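Lmo2184 protein (Listeria monocytogenes serovar 1/2a, PDB 5JOQ) probably binds haem outside the cell membrane as the lipid-anchored substrate-binding component of an ABC-type iron uptake system. Local coordinates at residues T168-M173 / Y179-E184; E198-D203 / A219-I224. All coordinates share one frame; numbering follows the deposited sequence.

Both interactions lie in the C-terminal lobe of the substrate-binding fold, on the same sheet and with centres about 8 Å apart. Both strands of the hairpin in interaction 1 come earlier in the chain than either segment of interaction 2. Strand 168-173 connects them, pairing antiparallel with strand 180-182 and, near its start, parallel with strands 198-199 and 223-227 on its two edges. The contacts join directly: V169 N lies 2.8 Å from E198 O, and T168 N lies 2.9 Å from D222 OD2, both probable hydrogen bonds. One central strand thus ties a hairpin to two later chain segments.

Interaction 1: T168-M173 / Y179-E184; sequences TVLILM and YLVVTE
M173 and L180 face each other as a hydrogen-bonded antiparallel pair and are joined both ways: L180 N donates to M173 O at 2.8 Å, nearly straight at 170°, and M173 N returns a bond to L180 O in the carbonyl plane. Their side chains run side by side in the same direction. The methionine CG is anti to its backbone N, and a bend at its last torsion brings CE against L180 CD1 at 3.5 Å. An unbranched, flexible thioether suits this place, since it can follow the leucine branch. One step along, L172 and V181 form the non-hydrogen-bonded pair, where L172 CA-H points at L180 O over 3.2 Å.

Strands 168-173 and 180-182 make a beta hairpin within the C-terminal lobe of this solute-binding protein, although their directions, 131° apart, fall well short of strictly antiparallel. V182 N donates to I171 O at 2.9 Å, tilted 33° from the carbonyl plane. Past this bond the strands part, and a water bridges them, accepting from I171 N and donating to V182 O. Two beta-branched residues fill this end: I171 CG2 meets V182 CB at 3.5 Å, while V182 CG2 turns to M173 CB. On the other face, L172 CB approaches the Y179 ring obliquely, with CD1 its nearest ring atom, and L170 CD1 meets V181 CG1 crosswise.

Outward, Y208 of strand 208-210 packs on M173, L180 and V182, and helix 187-194 lies against I171 through I188 and V192. N199 ND2 gives V182 O a second donor besides the water. M238 and T245 of the second subunit also pack on M173 and L180, respectively.

Interaction 2: E198-D203 / A219-I224; sequences ENVIKD and ANPDII
An Asx turn at N199, where the chain leaves strand 198-199, meets the short connection between helix 213-219 and strand 223-227, which joins a parallel sheet strand to its preceding helix in the C-terminal lobe. The contact is small and wholly apolar, with no hydrogen bond between the segments. V200 carries it. Its CG1 is anti to the carbonyl carbon (chi1 -72°) and lies against the proline ring, 3.8 Å from P221 CB and only slightly farther from P221 CA. Its CB faces the methyl of A219, with V200 CB and A219 CB 4.4 Å apart. A compact branched valine suits this buried place between a helix end and a rigid ring, while alanine, with just one methyl, lets the last turn of the helix come close. L216 from that helix and L170 from strand 168-173 also pack on V200.

On the other segment, N220 has positive phi as the chain leaves the helix, and its ND2 is hydrogen-bonded to D253 OD2. P221, in an extended conformation, carries the chain on toward strand 223-227.

The bond that closes the Asx turn around V200 runs from I201 N to N199 OD1, at 3.0 Å. K202 doubles back over the same turn. Its NZ makes a salt bridge with E198 OE2, 3.3 Å away, whose hydrogen bond is weak, pairing opposite charges at an exposed surface where a long lysine can reach across. The firmer hold on this ammonium is N199 O, which accepts from K202 NZ at 2.9 Å, the nitrogen lying in the carbonyl plane.

Interaction 1: T168-M173 / Y179-E184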
loop_
_atom_site.group_PDB
_atom_site.type_symbol
_atom_site.label_atom_id
_atom_site.label_comp_id
_atom_site.label_asym_id
_atom_site.label_seq_id
_atom_site.Cartn_x
_atom_site.Cartn_y
_atom_site.Cartn_z
ATOM N N THR A 168 -10.719 13.110 -26.175
ATOM C CA THR A 168 -10.168 14.035 -25.207
ATOM C C THR A 168 -9.937 13.169 -23.944
ATOM O O THR A 168 -10.723 12.287 -23.655
ATOM C CB THR A 168 -11.112 15.201 -24.909
ATOM O OG1 THR A 168 -12.371 14.683 -24.510
ATOM C CG2 THR A 168 -11.286 16.082 -26.144
ATOM N N VAL A 169 -8.866 13.429 -23.217
ATOM C CA VAL A 169 -8.525 12.644 -22.051
ATOM C C VAL A 169 -8.184 13.437 -20.794
ATOM O O VAL A 169 -7.507 14.429 -20.862
ATOM C CB VAL A 169 -7.300 11.744 -22.355
ATOM C CG1 VAL A 169 -6.986 10.813 -21.197
ATOM C CG2 VAL A 169 -7.471 10.999 -23.667
ATOM N N LEU A 170 -8.653 12.952 -19.655
ATOM C CA LEU A 170 -8.323 13.548 -18.377
ATOM C C LEU A 170 -7.468 12.503 -17.656
ATOM O O LEU A 170 -7.870 11.365 -17.522
ATOM C CB LEU A 170 -9.559 13.890 -17.570
ATOM C CG LEU A 170 -9.333 14.130 -16.083
ATOM C CD1 LEU A 170 -8.308 15.222 -15.869
ATOM C CD2 LEU A 170 -10.625 14.459 -15.369
ATOM N N ILE A 171 -6.292 12.910 -17.208
ATOM C CA ILE A 171 -5.371 12.018 -16.526
ATOM C C ILE A 171 -5.266 12.400 -15.036
ATOM O O ILE A 171 -4.925 13.519 -14.712
ATOM C CB ILE A 171 -3.957 12.052 -17.134
ATOM C CG1 ILE A 171 -3.974 11.893 -18.644
ATOM C CG2 ILE A 171 -3.074 10.976 -16.535
ATOM C CD1 ILE A 171 -2.690 12.319 -19.293
ATOM N N LEU A 172 -5.538 11.454 -14.150
ATOM C CA LEU A 172 -5.509 11.728 -12.710
ATOM C C LEU A 172 -4.437 10.850 -12.078
ATOM O O LEU A 172 -4.299 9.680 -12.447
ATOM C CB LEU A 172 -6.878 11.419 -12.053
ATOM C CG LEU A 172 -8.083 12.204 -12.593
ATOM C CD1 LEU A 172 -9.376 11.709 -11.917
ATOM C CD2 LEU A 172 -7.881 13.701 -12.375
ATOM N N MET A 173 -3.674 11.405 -11.133
ATOM C CA MET A 173 -2.685 10.650 -10.378
ATOM C C MET A 173 -2.992 10.841 -8.896
ATOM O O MET A 173 -3.078 11.978 -8.440
ATOM C CB MET A 173 -1.247 11.161 -10.681
ATOM C CG MET A 173 -0.206 10.449 -9.912
ATOM S SD MET A 173 1.462 11.100 -10.166
ATOM C CE MET A 173 1.462 12.706 -9.349
ATOM N N TYR A 179 -6.570 13.715 -5.931
ATOM C CA TYR A 179 -6.101 13.453 -7.293
ATOM C C TYR A 179 -5.443 14.699 -7.871
ATOM O O TYR A 179 -6.007 15.796 -7.785
ATOM C CB TYR A 179 -7.259 13.058 -8.205
ATOM C CG TYR A 179 -7.859 11.722 -7.866
ATOM C CD1 TYR A 179 -7.128 10.550 -8.041
ATOM C CD2 TYR A 179 -9.172 11.635 -7.388
ATOM C CE1 TYR A 179 -7.694 9.302 -7.743
ATOM C CE2 TYR A 179 -9.745 10.404 -7.112
ATOM C CZ TYR A 179 -8.998 9.242 -7.265
ATOM O OH TYR A 179 -9.552 8.019 -6.969
ATOM N N LEU A 180 -4.269 14.518 -8.481
ATOM C CA LEU A 180 -3.633 15.542 -9.304
ATOM C C LEU A 180 -4.015 15.356 -10.772
ATOM O O LEU A 180 -4.128 14.230 -11.253
ATOM C CB LEU A 180 -2.109 15.449 -9.201
ATOM C CG LEU A 180 -1.564 15.796 -7.804
ATOM C CD1 LEU A 180 -0.087 15.449 -7.730
ATOM C CD2 LEU A 180 -1.737 17.287 -7.544
ATOM N N VAL A 181 -4.138 16.474 -11.494
ATOM C CA VAL A 181 -4.285 16.427 -12.950
ATOM C C VAL A 181 -2.903 16.332 -13.586
ATOM O O VAL A 181 -2.003 17.100 -13.232
ATOM C CB VAL A 181 -5.031 17.666 -13.442
ATOM C CG1 VAL A 181 -5.130 17.636 -14.964
ATOM C CG2 VAL A 181 -6.427 17.687 -12.824
ATOM N N VAL A 182 -2.720 15.383 -14.498
ATOM C CA VAL A 182 -1.415 15.138 -15.129
ATOM C C VAL A 182 -1.427 15.822 -16.494
ATOM O O VAL A 182 -2.336 15.581 -17.301
ATOM C CB VAL A 182 -1.126 13.629 -15.274
ATOM C CG1 VAL A 182 0.250 13.410 -15.846
ATOM C CG2 VAL A 182 -1.231 12.880 -13.895
ATOM N N THR A 183 -0.439 16.691 -16.745
ATOM C CA THR A 183 -0.360 17.383 -18.022
ATOM C C THR A 183 0.533 16.637 -19.015
ATOM O O THR A 183 1.186 15.650 -18.685
ATOM C CB THR A 183 0.196 18.791 -17.851
ATOM O OG1 THR A 183 1.619 18.702 -17.612
ATOM C CG2 THR A 183 -0.514 19.527 -16.667
ATOM N N GLU A 184 0.619 17.185 -20.238
ATOM C CA GLU A 184 1.531 16.670 -21.254
ATOM C C GLU A 184 2.986 16.711 -20.798
ATOM O O GLU A 184 3.829 16.027 -21.398
ATOM C CB GLU A 184 1.404 17.509 -22.552
ATOM C CG GLU A 184 1.916 18.947 -22.368
ATOM C CD GLU A 184 1.629 19.853 -23.569
ATOM O OE1 GLU A 184 1.728 19.319 -24.710
ATOM O OE2 GLU A 184 1.309 21.070 -23.354
HETATM O O HOH W 1 -5.147 15.459 -17.706
#

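Interaction 2: E198-D203 / A219-I224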
loop_
_atom_site.group_PDB
_atom_site.type_symbol
_atom_site.label_atom_id
_atom_site.label_comp_id
_atom_site.label_asym_id
_atom_site.label_seq_id
_atom_site.Cartn_x
_atom_site.Cartn_y
_atom_site.Cartn_z
ATOM N N GLU A 198 -6.008 13.765 -26.775
ATOM C CA GLU A 198 -5.975 15.213 -26.557
ATOM C C GLU A 198 -6.262 15.517 -25.083
ATOM O O GLU A 198 -7.399 15.388 -24.627
ATOM C CB GLU A 198 -6.999 15.906 -27.462
ATOM C CG GLU A 198 -7.124 17.395 -27.214
ATOM C CD GLU A 198 -8.258 18.040 -28.039
ATOM O OE1 GLU A 198 -8.681 17.456 -29.072
ATOM O OE2 GLU A 198 -8.731 19.124 -27.638
ATOM N N ASN A 199 -5.236 15.949 -24.344
ATOM C CA ASN A 199 -5.387 16.229 -22.915
ATOM C C ASN A 199 -6.406 17.350 -22.760
ATOM O O ASN A 199 -6.369 18.338 -23.505
ATOM C CB ASN A 199 -4.020 16.649 -22.343
ATOM C CG ASN A 199 -3.926 16.460 -20.832
ATOM O OD1 ASN A 199 -4.821 16.870 -20.094
ATOM N ND2 ASN A 199 -2.858 15.817 -20.378
ATOM N N VAL A 200 -7.337 17.209 -21.809
ATOM C CA VAL A 200 -8.261 18.318 -21.589
ATOM C C VAL A 200 -7.546 19.533 -21.024
ATOM O O VAL A 200 -8.101 20.632 -21.072
ATOM C CB VAL A 200 -9.438 17.957 -20.647
ATOM C CG1 VAL A 200 -10.400 17.024 -21.348
ATOM C CG2 VAL A 200 -8.932 17.369 -19.294
ATOM N N ILE A 201 -6.359 19.363 -20.450
ATOM C CA ILE A 201 -5.572 20.472 -19.898
ATOM C C ILE A 201 -4.585 20.910 -20.946
ATOM O O ILE A 201 -3.841 20.084 -21.481
ATOM C CB ILE A 201 -4.819 20.072 -18.608
ATOM C CG1 ILE A 201 -5.792 19.615 -17.551
ATOM C CG2 ILE A 201 -4.061 21.265 -18.068
ATOM C CD1 ILE A 201 -6.827 20.687 -17.209
ATOM N N LYS A 202 -4.570 22.206 -21.257
ATOM C CA LYS A 202 -3.689 22.714 -22.288
ATOM C C LYS A 202 -2.963 23.947 -21.794
ATOM O O LYS A 202 -3.439 24.664 -20.916
ATOM C CB LYS A 202 -4.463 23.063 -23.569
ATOM C CG LYS A 202 -5.132 21.865 -24.188
ATOM C CD LYS A 202 -5.939 22.254 -25.412
ATOM C CE LYS A 202 -6.768 21.058 -25.913
ATOM N NZ LYS A 202 -7.734 20.524 -24.876
ATOM N N ASP A 203 -1.864 24.246 -22.452
ATOM C CA ASP A 203 -1.147 25.463 -22.195
ATOM C C ASP A 203 -0.831 25.679 -20.720
ATOM O O ASP A 203 -1.041 26.736 -20.170
ATOM C CB ASP A 203 -1.880 26.640 -22.859
ATOM C CG ASP A 203 -2.302 26.335 -24.321
ATOM O OD1 ASP A 203 -1.570 25.659 -25.061
ATOM O OD2 ASP A 203 -3.380 26.774 -24.741
ATOM N N ALA A 219 -15.439 20.527 -19.092
ATOM C CA ALA A 219 -14.624 20.140 -20.245
ATOM C C ALA A 219 -15.069 18.784 -20.786
ATOM O O ALA A 219 -14.951 18.517 -21.994
ATOM C CB ALA A 219 -13.148 20.113 -19.873
ATOM N N ASN A 220 -15.554 17.917 -19.903
ATOM C CA ASN A 220 -16.212 16.662 -20.259
ATOM C C ASN A 220 -15.252 15.751 -21.035
ATOM O O ASN A 220 -15.462 15.529 -22.234
ATOM C CB ASN A 220 -17.470 16.977 -21.091
ATOM C CG ASN A 220 -18.399 15.774 -21.261
ATOM O OD1 ASN A 220 -18.397 14.841 -20.461
ATOM N ND2 ASN A 220 -19.231 15.815 -22.296
ATOM N N PRO A 221 -14.193 15.221 -20.424
ATOM C CA PRO A 221 -13.297 14.332 -21.181
ATOM C C PRO A 221 -14.042 13.100 -21.678
ATOM O O PRO A 221 -14.923 12.568 -21.000
ATOM C CB PRO A 221 -12.200 13.952 -20.169
ATOM C CG PRO A 221 -12.908 14.135 -18.789
ATOM C CD PRO A 221 -13.766 15.386 -19.017
ATOM N N ASP A 222 -13.689 12.650 -22.881
ATOM C CA ASP A 222 -14.219 11.376 -23.369
ATOM C C ASP A 222 -13.801 10.226 -22.459
ATOM O O ASP A 222 -14.577 9.297 -22.197
ATOM C CB ASP A 222 -13.697 11.118 -24.777
ATOM C CG ASP A 222 -14.271 12.083 -25.799
ATOM O OD1 ASP A 222 -15.463 12.382 -25.699
ATOM O OD2 ASP A 222 -13.511 12.537 -26.682
ATOM N N ILE A 223 -12.564 10.260 -21.990
ATOM C CA ILE A 223 -11.940 9.169 -21.247
ATOM C C ILE A 223 -11.271 9.728 -20.006
ATOM O O ILE A 223 -10.644 10.795 -20.064
ATOM C CB ILE A 223 -10.886 8.452 -22.114
ATOM C CG1 ILE A 223 -11.543 7.770 -23.314
ATOM C CG2 ILE A 223 -10.049 7.450 -21.277
ATOM C CD1 ILE A 223 -10.500 7.356 -24.422
ATOM N N ILE A 224 -11.353 8.993 -18.885
ATOM C CA ILE A 224 -10.553 9.330 -17.703
ATOM C C ILE A 224 -9.594 8.180 -17.435
ATOM O O ILE A 224 -10.008 7.015 -17.466
ATOM C CB ILE A 224 -11.425 9.615 -16.471
ATOM C CG1 ILE A 224 -12.378 10.802 -16.750
ATOM C CG2 ILE A 224 -10.518 9.862 -15.217
ATOM C CD1 ILE A 224 -13.453 10.987 -15.647
#